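Fructuronate-tagaturonate epimerase UxaE from Cohnella laeviribosi in complex with 1 glycerol (Cohnella laeviribosi, PDB 6IL9) catalyses the interconversion of fructuronate and tagaturonate by epimerisation on a TIM barrel that carries a zinc ion. Local coordinates at residues Glu246-Met251 with Ala288-Gly293; Ile230-Ala235 with His284-Ser289; Glu166-Ala171 with Thr177-Asp182. All coordinates share one frame; numbering follows the deposited sequence.

Overall arrangement
The contacts run outward from the barrel. Contact 3 is nearest the zinc, held by H161, D273 and H343: the side chain of L181 is about 11 Å from the metal and about 12 Å from the bound glycerol. Contact 1 lies about 18 Å from contact 3, centre to centre, and touches it where F250 CE2 meets L181 CD1 at 3.7 Å; the side chain of M251 is about 13 Å from the zinc. Contact 2 is about 12 Å beyond contact 1, centre to centre, and shares A288 and S289 with it; I248 CD1 packs on L286 CD2 at 4.0 Å. Contacts 2 and 3, centres about 28 Å apart, do not touch.

Contact 1: residues Glu246-Met251 with Ala288-Gly293; sequences EAIQFM and ASELIG
L291 points its two methyls at M251 and I248, joining successive outer helices of the TIM barrel, 234-259 and 281-293. The segments run in roughly the same direction, 30° apart, with their axes 10.2 Å apart at closest approach. From CB, which does not itself point at the neighbouring helix, the leucine turns inward because CG lies beside the backbone N and opposite the carbonyl carbon (chi1 -64°). CG comes within 4.1 Å of M251 SD. The tip then forks: CD1 rests 3.5 Å from M251 SD, while CD2 sits 3.6 Å from M251 CB and touches I248 CG2 at 4.1 Å. The methionine is extended beyond CG and crosses the leucine at about a right angle; CD1 bears on the sulfur and CD2 mainly on CB. With L291 cut back to an alanine, both methyls are gone, and M251 SD and I248 CG2 would probably lose their leucine partner, leaving a gap between the helices. E290 contributes only its root to the interface, and its bent chain carries the buried carboxylate to helix 208-218, where OE1 bonds H213 and OE2 bonds Y218 and pairs with K217. At the other end of the side chain, E290 CB packs 4.0 Å from I248 CG2.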
loop_
_atom_site.group_PDB
_atom_site.type_symbol
_atom_site.label_atom_id
_atom_site.label_comp_id
_atom_site.label_asym_id
_atom_site.label_seq_id
_atom_site.Cartn_x
_atom_site.Cartn_y
_atom_site.Cartn_z
ATOM N N GLU A 246 -11.545 -21.487 10.284
ATOM C CA GLU A 246 -12.396 -20.954 9.227
ATOM C C GLU A 246 -11.610 -20.017 8.315
ATOM O O GLU A 246 -11.829 -19.994 7.099
ATOM C CB GLU A 246 -13.606 -20.243 9.835
ATOM C CG GLU A 246 -14.577 -19.699 8.806
ATOM C CD GLU A 246 -15.774 -19.008 9.442
ATOM O OE1 GLU A 246 -16.069 -19.291 10.627
ATOM O OE2 GLU A 246 -16.423 -18.187 8.752
ATOM N N ALA A 247 -10.680 -19.249 8.886
ATOM C CA ALA A 247 -9.846 -18.379 8.066
ATOM C C ALA A 247 -8.918 -19.189 7.168
ATOM O O ALA A 247 -8.702 -18.828 6.009
ATOM C CB ALA A 247 -9.045 -17.426 8.954
ATOM N N ILE A 248 -8.354 -20.276 7.697
ATOM C CA ILE A 248 -7.493 -21.150 6.899
ATOM C C ILE A 248 -8.271 -21.727 5.727
ATOM O O ILE A 248 -7.791 -21.755 4.588
ATOM C CB ILE A 248 -6.910 -22.264 7.782
ATOM C CG1 ILE A 248 -5.945 -21.672 8.812
ATOM C CG2 ILE A 248 -6.220 -23.353 6.925
ATOM C CD1 ILE A 248 -5.589 -22.655 9.922
ATOM N N GLN A 249 -9.488 -22.207 5.994
ATOM C CA GLN A 249 -10.308 -22.758 4.921
ATOM C C GLN A 249 -10.575 -21.713 3.852
ATOM O O GLN A 249 -10.603 -22.029 2.656
ATOM C CB GLN A 249 -11.621 -23.290 5.489
ATOM C CG GLN A 249 -11.440 -24.469 6.393
ATOM C CD GLN A 249 -10.810 -25.637 5.676
ATOM O OE1 GLN A 249 -9.768 -26.154 6.095
ATOM N NE2 GLN A 249 -11.433 -26.060 4.579
ATOM N N PHE A 250 -10.761 -20.462 4.273
ATOM C CA PHE A 250 -11.020 -19.368 3.345
ATOM C C PHE A 250 -9.785 -19.061 2.508
ATOM O O PHE A 250 -9.894 -18.816 1.303
ATOM C CB PHE A 250 -11.481 -18.136 4.133
ATOM C CG PHE A 250 -11.777 -16.928 3.279
ATOM C CD1 PHE A 250 -12.767 -16.968 2.305
ATOM C CD2 PHE A 250 -11.082 -15.744 3.478
ATOM C CE1 PHE A 250 -13.045 -15.853 1.527
ATOM C CE2 PHE A 250 -11.349 -14.623 2.703
ATOM C CZ PHE A 250 -12.328 -14.679 1.721
ATOM N N MET A 251 -8.604 -19.073 3.136
ATOM C CA MET A 251 -7.354 -18.911 2.399
ATOM C C MET A 251 -7.226 -19.962 1.301
ATOM O O MET A 251 -6.922 -19.644 0.144
ATOM C CB MET A 251 -6.161 -19.008 3.365
ATOM C CG MET A 251 -6.063 -17.921 4.436
ATOM S SD MET A 251 -4.956 -18.352 5.837
ATOM C CE MET A 251 -5.582 -17.198 7.053
ATOM N N ALA A 288 0.439 -21.375 8.875
ATOM C CA ALA A 288 1.347 -21.593 7.751
ATOM C C ALA A 288 1.489 -23.074 7.442
ATOM O O ALA A 288 1.440 -23.482 6.277
ATOM C CB ALA A 288 2.719 -20.979 8.056
ATOM N N SER A 289 1.630 -23.901 8.480
ATOM C CA SER A 289 1.798 -25.329 8.266
ATOM C C SER A 289 0.597 -25.917 7.540
ATOM O O SER A 289 0.749 -26.768 6.657
ATOM C CB SER A 289 2.007 -26.032 9.606
ATOM O OG SER A 289 2.335 -27.387 9.412
ATOM N N GLU A 290 -0.607 -25.475 7.899
ATOM C CA GLU A 290 -1.800 -25.993 7.241
ATOM C C GLU A 290 -1.860 -25.560 5.788
ATOM O O GLU A 290 -2.243 -26.345 4.918
ATOM C CB GLU A 290 -3.056 -25.523 7.971
ATOM C CG GLU A 290 -3.230 -26.166 9.326
ATOM C CD GLU A 290 -3.207 -27.675 9.248
ATOM O OE1 GLU A 290 -4.153 -28.272 8.675
ATOM O OE2 GLU A 290 -2.236 -28.265 9.755
ATOM N N LEU A 291 -1.534 -24.298 5.516
ATOM C CA LEU A 291 -1.578 -23.807 4.144
ATOM C C LEU A 291 -0.522 -24.486 3.291
ATOM O O LEU A 291 -0.796 -24.923 2.170
ATOM C CB LEU A 291 -1.368 -22.298 4.131
ATOM C CG LEU A 291 -2.454 -21.505 4.839
ATOM C CD1 LEU A 291 -2.025 -20.067 4.917
ATOM C CD2 LEU A 291 -3.761 -21.641 4.080
ATOM N N ILE A 292 0.708 -24.551 3.797
ATOM C CA ILE A 292 1.780 -25.155 3.017
ATOM C C ILE A 292 1.486 -26.634 2.781
ATOM O O ILE A 292 1.740 -27.174 1.694
ATOM C CB ILE A 292 3.132 -24.915 3.720
ATOM C CG1 ILE A 292 3.378 -23.411 3.887
ATOM C CG2 ILE A 292 4.242 -25.490 2.921
ATOM C CD1 ILE A 292 3.525 -22.652 2.594
ATOM N N GLY A 293 0.871 -27.293 3.767
ATOM C CA GLY A 293 0.449 -28.673 3.581
ATOM C C GLY A 293 -0.578 -28.850 2.478
ATOM O O GLY A 293 -0.665 -29.920 1.874
#

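Contact 2: residues Ile230-Ala235 with His284-Ser289; sequences IHFDAA and HFLVAS
F285 carries its ring with CG opposite the backbone N (chi1 -179°), whereas F232 holds CG beside its own backbone N (chi1 -64°), and the two side chains cross obliquely. The closest atoms are F232 CE1 and F285 CD2, 3.8 Å apart, with F232 CZ only slightly farther from the same carbon at 3.9 Å. F285 CD2 lies at the edge of the F232 ring, near its plane. On the same side of the F285 ring plane as F232 CE1, but nearer the root of the ring, the I230 CD1 methyl approaches obliquely, 3.9 Å from F285 CB and 4.1 Å from F285 CG. I230 and F232, two residues apart on one strand, thus face the same helix, while H231 between them points elsewhere and bonds T222 through ND1. The strand belongs to a beta hairpin, 221-225 with 228-232, inserted in the TIM barrel between strand 178-182 and helix 234-259. It lies almost perpendicular to the outer helix 281-293: the short axes make an angle of 85° and approach to 10.6 Å. L286, the next residue on the helix, continues the apolar surface with its CB 4.3 Å from F232 CE2. Two more aromatic side chains join the cluster, F223 of the partner strand meeting the F285 ring and Y218 packing edge-to-face with F232. Past the strand, D233 is the N-cap of helix 234-259, and its OD1 bonds T236 OG1.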
loop_
_atom_site.group_PDB
_atom_site.type_symbol
_atom_site.label_atom_id
_atom_site.label_comp_id
_atom_site.label_asym_id
_atom_site.label_seq_id
_atom_site.Cartn_x
_atom_site.Cartn_y
_atom_site.Cartn_z
ATOM N N ILE A 230 8.601 -24.743 19.209
ATOM C CA ILE A 230 7.178 -24.418 19.240
ATOM C C ILE A 230 6.437 -25.684 19.642
ATOM O O ILE A 230 6.496 -26.694 18.931
ATOM C CB ILE A 230 6.678 -23.888 17.886
ATOM C CG1 ILE A 230 7.433 -22.609 17.504
ATOM C CG2 ILE A 230 5.179 -23.634 17.936
ATOM C CD1 ILE A 230 6.956 -21.985 16.198
ATOM N N HIS A 231 5.763 -25.635 20.782
ATOM C CA HIS A 231 5.098 -26.797 21.350
ATOM C C HIS A 231 3.603 -26.534 21.428
ATOM O O HIS A 231 3.176 -25.424 21.757
ATOM C CB HIS A 231 5.656 -27.119 22.743
ATOM C CG HIS A 231 5.125 -28.388 23.331
ATOM N ND1 HIS A 231 5.532 -29.634 22.903
ATOM C CD2 HIS A 231 4.222 -28.604 24.318
ATOM C CE1 HIS A 231 4.900 -30.563 23.599
ATOM N NE2 HIS A 231 4.099 -29.965 24.462
ATOM N N PHE A 232 2.810 -27.554 21.110
ATOM C CA PHE A 232 1.354 -27.476 21.193
ATOM C C PHE A 232 0.870 -28.462 22.243
ATOM O O PHE A 232 1.052 -29.672 22.090
ATOM C CB PHE A 232 0.704 -27.776 19.844
ATOM C CG PHE A 232 1.039 -26.777 18.784
ATOM C CD1 PHE A 232 2.171 -26.938 18.005
ATOM C CD2 PHE A 232 0.224 -25.675 18.570
ATOM C CE1 PHE A 232 2.488 -26.020 17.030
ATOM C CE2 PHE A 232 0.534 -24.741 17.587
ATOM C CZ PHE A 232 1.667 -24.922 16.817
ATOM N N ASP A 233 0.273 -27.942 23.308
ATOM C CA ASP A 233 -0.518 -28.774 24.195
ATOM C C ASP A 233 -1.983 -28.662 23.776
ATOM O O ASP A 233 -2.334 -27.906 22.867
ATOM C CB ASP A 233 -0.290 -28.388 25.657
ATOM C CG ASP A 233 -0.719 -26.975 25.966
ATOM O OD1 ASP A 233 -1.166 -26.259 25.051
ATOM O OD2 ASP A 233 -0.605 -26.567 27.140
ATOM N N ALA A 234 -2.859 -29.416 24.445
ATOM C CA ALA A 234 -4.254 -29.454 24.022
ATOM C C ALA A 234 -4.898 -28.077 24.097
ATOM O O ALA A 234 -5.607 -27.667 23.170
ATOM C CB ALA A 234 -5.032 -30.464 24.866
ATOM N N ALA A 235 -4.648 -27.341 25.184
ATOM C CA ALA A 235 -5.311 -26.055 25.373
ATOM C C ALA A 235 -4.928 -25.055 24.286
ATOM O O ALA A 235 -5.790 -24.336 23.767
ATOM C CB ALA A 235 -4.985 -25.495 26.756
ATOM N N HIS A 284 0.686 -18.573 14.271
ATOM C CA HIS A 284 1.265 -18.332 12.951
ATOM C C HIS A 284 1.833 -19.620 12.360
ATOM O O HIS A 284 1.577 -19.952 11.193
ATOM C CB HIS A 284 2.333 -17.242 13.109
ATOM C CG HIS A 284 3.133 -16.950 11.876
ATOM N ND1 HIS A 284 4.256 -16.152 11.914
ATOM C CD2 HIS A 284 2.982 -17.326 10.584
ATOM C CE1 HIS A 284 4.761 -16.046 10.697
ATOM N NE2 HIS A 284 4.012 -16.754 9.872
ATOM N N PHE A 285 2.594 -20.371 13.159
ATOM C CA PHE A 285 3.125 -21.648 12.695
ATOM C C PHE A 285 2.010 -22.578 12.227
ATOM O O PHE A 285 2.119 -23.218 11.176
ATOM C CB PHE A 285 3.938 -22.322 13.803
ATOM C CG PHE A 285 4.533 -23.637 13.389
ATOM C CD1 PHE A 285 5.741 -23.685 12.698
ATOM C CD2 PHE A 285 3.884 -24.833 13.667
ATOM C CE1 PHE A 285 6.288 -24.891 12.306
ATOM C CE2 PHE A 285 4.420 -26.033 13.272
ATOM C CZ PHE A 285 5.631 -26.069 12.586
ATOM N N LEU A 286 0.941 -22.697 13.019
ATOM C CA LEU A 286 -0.132 -23.618 12.650
ATOM C C LEU A 286 -0.804 -23.193 11.346
ATOM O O LEU A 286 -1.050 -24.027 10.465
ATOM C CB LEU A 286 -1.159 -23.702 13.781
ATOM C CG LEU A 286 -2.357 -24.629 13.535
ATOM C CD1 LEU A 286 -2.664 -25.427 14.801
ATOM C CD2 LEU A 286 -3.572 -23.823 13.131
ATOM N N VAL A 287 -1.098 -21.901 11.205
ATOM C CA VAL A 287 -1.730 -21.409 9.983
ATOM C C VAL A 287 -0.849 -21.720 8.781
ATOM O O VAL A 287 -1.305 -22.298 7.788
ATOM C CB VAL A 287 -2.020 -19.902 10.098
ATOM C CG1 VAL A 287 -2.449 -19.326 8.732
ATOM C CG2 VAL A 287 -3.076 -19.636 11.173
ATOM N N ALA A 288 0.439 -21.375 8.875
ATOM C CA ALA A 288 1.347 -21.593 7.751
ATOM C C ALA A 288 1.489 -23.074 7.442
ATOM O O ALA A 288 1.440 -23.482 6.277
ATOM C CB ALA A 288 2.719 -20.979 8.056
ATOM N N SER A 289 1.630 -23.901 8.480
ATOM C CA SER A 289 1.798 -25.329 8.266
ATOM C C SER A 289 0.597 -25.917 7.540
ATOM O O SER A 289 0.749 -26.768 6.657
ATOM C CB SER A 289 2.007 -26.032 9.606
ATOM O OG SER A 289 2.335 -27.387 9.412
#

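Contact 3: residues Glu166-Ala171 with Thr177-Asp182; sequences EDIRMA and TMLTLD
I168 and A171 of helix 165-173 form a shallow hollow into which L179 of strand 178-182 pushes its forked tip. These elements are the second half of a beta-alpha-beta unit of the TIM barrel, in which the chain leaves strand 156-162, passes along the outside as a helix and returns as the next parallel strand. Helix and strand segments are accordingly almost antiparallel, at 171°, with their axes 9.8 Å apart.

The two prongs of L179 have separate seats. CD1 lies against I168 CG2 at 3.8 Å, and CD2 presses on the small A171 CB at 3.5 Å, so the leucine bridges residues three positions, nearly a turn, apart. I168 is itself a fork. Its CG2 branch, set opposite the backbone N, meets L179, while the longer CG1 arm ends in CD1, which meets L181 CD1 methyl to methyl at 3.9 Å. The isoleucine therefore spans two successive outward-facing leucines of the strand. L181 does not point straight at the helix from its backbone; its CG lies opposite the backbone N (chi1 -173°), and the end of the chain then comes nearer to I168.

Around this packing, helix 234-259 brings I254 and Y258 onto I168 and I259 onto L179, while L162 of the preceding strand also touches both I168 and L179. T180, between the two leucines, turns to the barrel interior, and its OG1 bonds D158 and K366. Two residues further along, D182 probably helps position the zinc ligand H161 from the second shell: its OD1 bonds S184 OG, and its OD2 bonds H161 ND1.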
loop_
_atom_site.group_PDB
_atom_site.type_symbol
_atom_site.label_atom_id
_atom_site.label_comp_id
_atom_site.label_asym_id
_atom_site.label_seq_id
_atom_site.Cartn_x
_atom_site.Cartn_y
_atom_site.Cartn_z
ATOM N N GLU A 166 -15.834 -10.779 -5.794
ATOM C CA GLU A 166 -15.977 -9.872 -6.930
ATOM C C GLU A 166 -14.769 -8.951 -7.054
ATOM O O GLU A 166 -14.296 -8.680 -8.164
ATOM C CB GLU A 166 -17.262 -9.053 -6.789
ATOM C CG GLU A 166 -17.902 -8.671 -8.112
ATOM C CD GLU A 166 -18.589 -7.313 -8.074
ATOM O OE1 GLU A 166 -18.811 -6.726 -9.159
ATOM O OE2 GLU A 166 -18.912 -6.834 -6.963
ATOM N N ASP A 167 -14.256 -8.470 -5.921
ATOM C CA ASP A 167 -13.098 -7.585 -5.919
ATOM C C ASP A 167 -11.816 -8.325 -6.278
ATOM O O ASP A 167 -10.949 -7.766 -6.960
ATOM C CB ASP A 167 -12.970 -6.913 -4.547
ATOM C CG ASP A 167 -14.108 -5.942 -4.262
ATOM O OD1 ASP A 167 -14.651 -5.367 -5.231
ATOM O OD2 ASP A 167 -14.458 -5.748 -3.081
ATOM N N ILE A 168 -11.690 -9.582 -5.852
ATOM C CA ILE A 168 -10.550 -10.405 -6.255
ATOM C C ILE A 168 -10.567 -10.643 -7.764
ATOM O O ILE A 168 -9.533 -10.558 -8.441
ATOM C CB ILE A 168 -10.563 -11.731 -5.474
ATOM C CG1 ILE A 168 -10.386 -11.447 -3.979
ATOM C CG2 ILE A 168 -9.513 -12.678 -5.998
ATOM C CD1 ILE A 168 -10.731 -12.633 -3.098
ATOM N N ARG A 169 -11.746 -10.963 -8.309
ATOM C CA ARG A 169 -11.869 -11.131 -9.755
ATOM C C ARG A 169 -11.508 -9.851 -10.492
ATOM O O ARG A 169 -10.826 -9.893 -11.522
ATOM C CB ARG A 169 -13.292 -11.555 -10.121
ATOM C CG ARG A 169 -13.656 -12.962 -9.701
ATOM C CD ARG A 169 -14.897 -13.462 -10.450
ATOM N NE ARG A 169 -16.082 -12.664 -10.150
ATOM C CZ ARG A 169 -16.882 -12.861 -9.104
ATOM N NH1 ARG A 169 -16.630 -13.834 -8.236
ATOM N NH2 ARG A 169 -17.937 -12.078 -8.923
ATOM N N MET A 170 -11.977 -8.707 -9.986
ATOM C CA MET A 170 -11.676 -7.424 -10.616
ATOM C C MET A 170 -10.178 -7.160 -10.613
ATOM O O MET A 170 -9.596 -6.808 -11.644
ATOM C CB MET A 170 -12.427 -6.303 -9.897
ATOM C CG MET A 170 -12.040 -4.883 -10.328
ATOM S SD MET A 170 -12.916 -3.583 -9.404
ATOM C CE MET A 170 -12.356 -3.861 -7.719
ATOM N N ALA A 171 -9.536 -7.339 -9.456
ATOM C CA ALA A 171 -8.097 -7.131 -9.363
ATOM C C ALA A 171 -7.350 -7.980 -10.383
ATOM O O ALA A 171 -6.437 -7.498 -11.062
ATOM C CB ALA A 171 -7.616 -7.444 -7.944
ATOM N N THR A 177 -0.742 -7.711 -9.749
ATOM C CA THR A 177 0.255 -8.767 -9.646
ATOM C C THR A 177 0.440 -9.247 -8.221
ATOM O O THR A 177 1.087 -10.278 -8.003
ATOM C CB THR A 177 1.596 -8.284 -10.207
ATOM O OG1 THR A 177 1.969 -7.049 -9.575
ATOM C CG2 THR A 177 1.476 -8.062 -11.698
ATOM N N MET A 178 -0.118 -8.529 -7.260
ATOM C CA MET A 178 -0.103 -8.888 -5.857
ATOM C C MET A 178 -1.541 -8.838 -5.377
ATOM O O MET A 178 -2.257 -7.883 -5.686
ATOM C CB MET A 178 0.788 -7.916 -5.070
ATOM C CG MET A 178 0.832 -8.136 -3.575
ATOM S SD MET A 178 2.144 -7.163 -2.771
ATOM C CE MET A 178 1.787 -7.615 -1.073
ATOM N N LEU A 179 -1.986 -9.877 -4.680
ATOM C CA LEU A 179 -3.348 -9.925 -4.160
ATOM C C LEU A 179 -3.290 -10.134 -2.656
ATOM O O LEU A 179 -2.772 -11.151 -2.191
ATOM C CB LEU A 179 -4.163 -11.040 -4.829
ATOM C CG LEU A 179 -4.720 -10.763 -6.220
ATOM C CD1 LEU A 179 -5.922 -11.656 -6.498
ATOM C CD2 LEU A 179 -5.103 -9.314 -6.370
ATOM N N THR A 180 -3.815 -9.170 -1.899
ATOM C CA THR A 180 -3.833 -9.228 -0.445
ATOM C C THR A 180 -5.199 -9.705 0.021
ATOM O O THR A 180 -6.198 -9.014 -0.186
ATOM C CB THR A 180 -3.529 -7.851 0.152
ATOM O OG1 THR A 180 -2.202 -7.462 -0.234
ATOM C CG2 THR A 180 -3.639 -7.869 1.672
ATOM N N LEU A 181 -5.240 -10.870 0.655
ATOM C CA LEU A 181 -6.491 -11.445 1.149
ATOM C C LEU A 181 -6.664 -11.084 2.617
ATOM O O LEU A 181 -5.961 -11.613 3.488
ATOM C CB LEU A 181 -6.522 -12.963 0.967
ATOM C CG LEU A 181 -7.883 -13.588 1.313
ATOM C CD1 LEU A 181 -8.924 -13.078 0.336
ATOM C CD2 LEU A 181 -7.807 -15.114 1.268
ATOM N N ASP A 182 -7.616 -10.198 2.888
ATOM C CA ASP A 182 -8.005 -9.853 4.246
ATOM C C ASP A 182 -8.859 -10.981 4.808
ATOM O O ASP A 182 -9.977 -11.216 4.330
ATOM C CB ASP A 182 -8.758 -8.524 4.221
ATOM C CG ASP A 182 -8.994 -7.943 5.601
ATOM O OD1 ASP A 182 -9.057 -8.713 6.587
ATOM O OD2 ASP A 182 -9.112 -6.697 5.692
#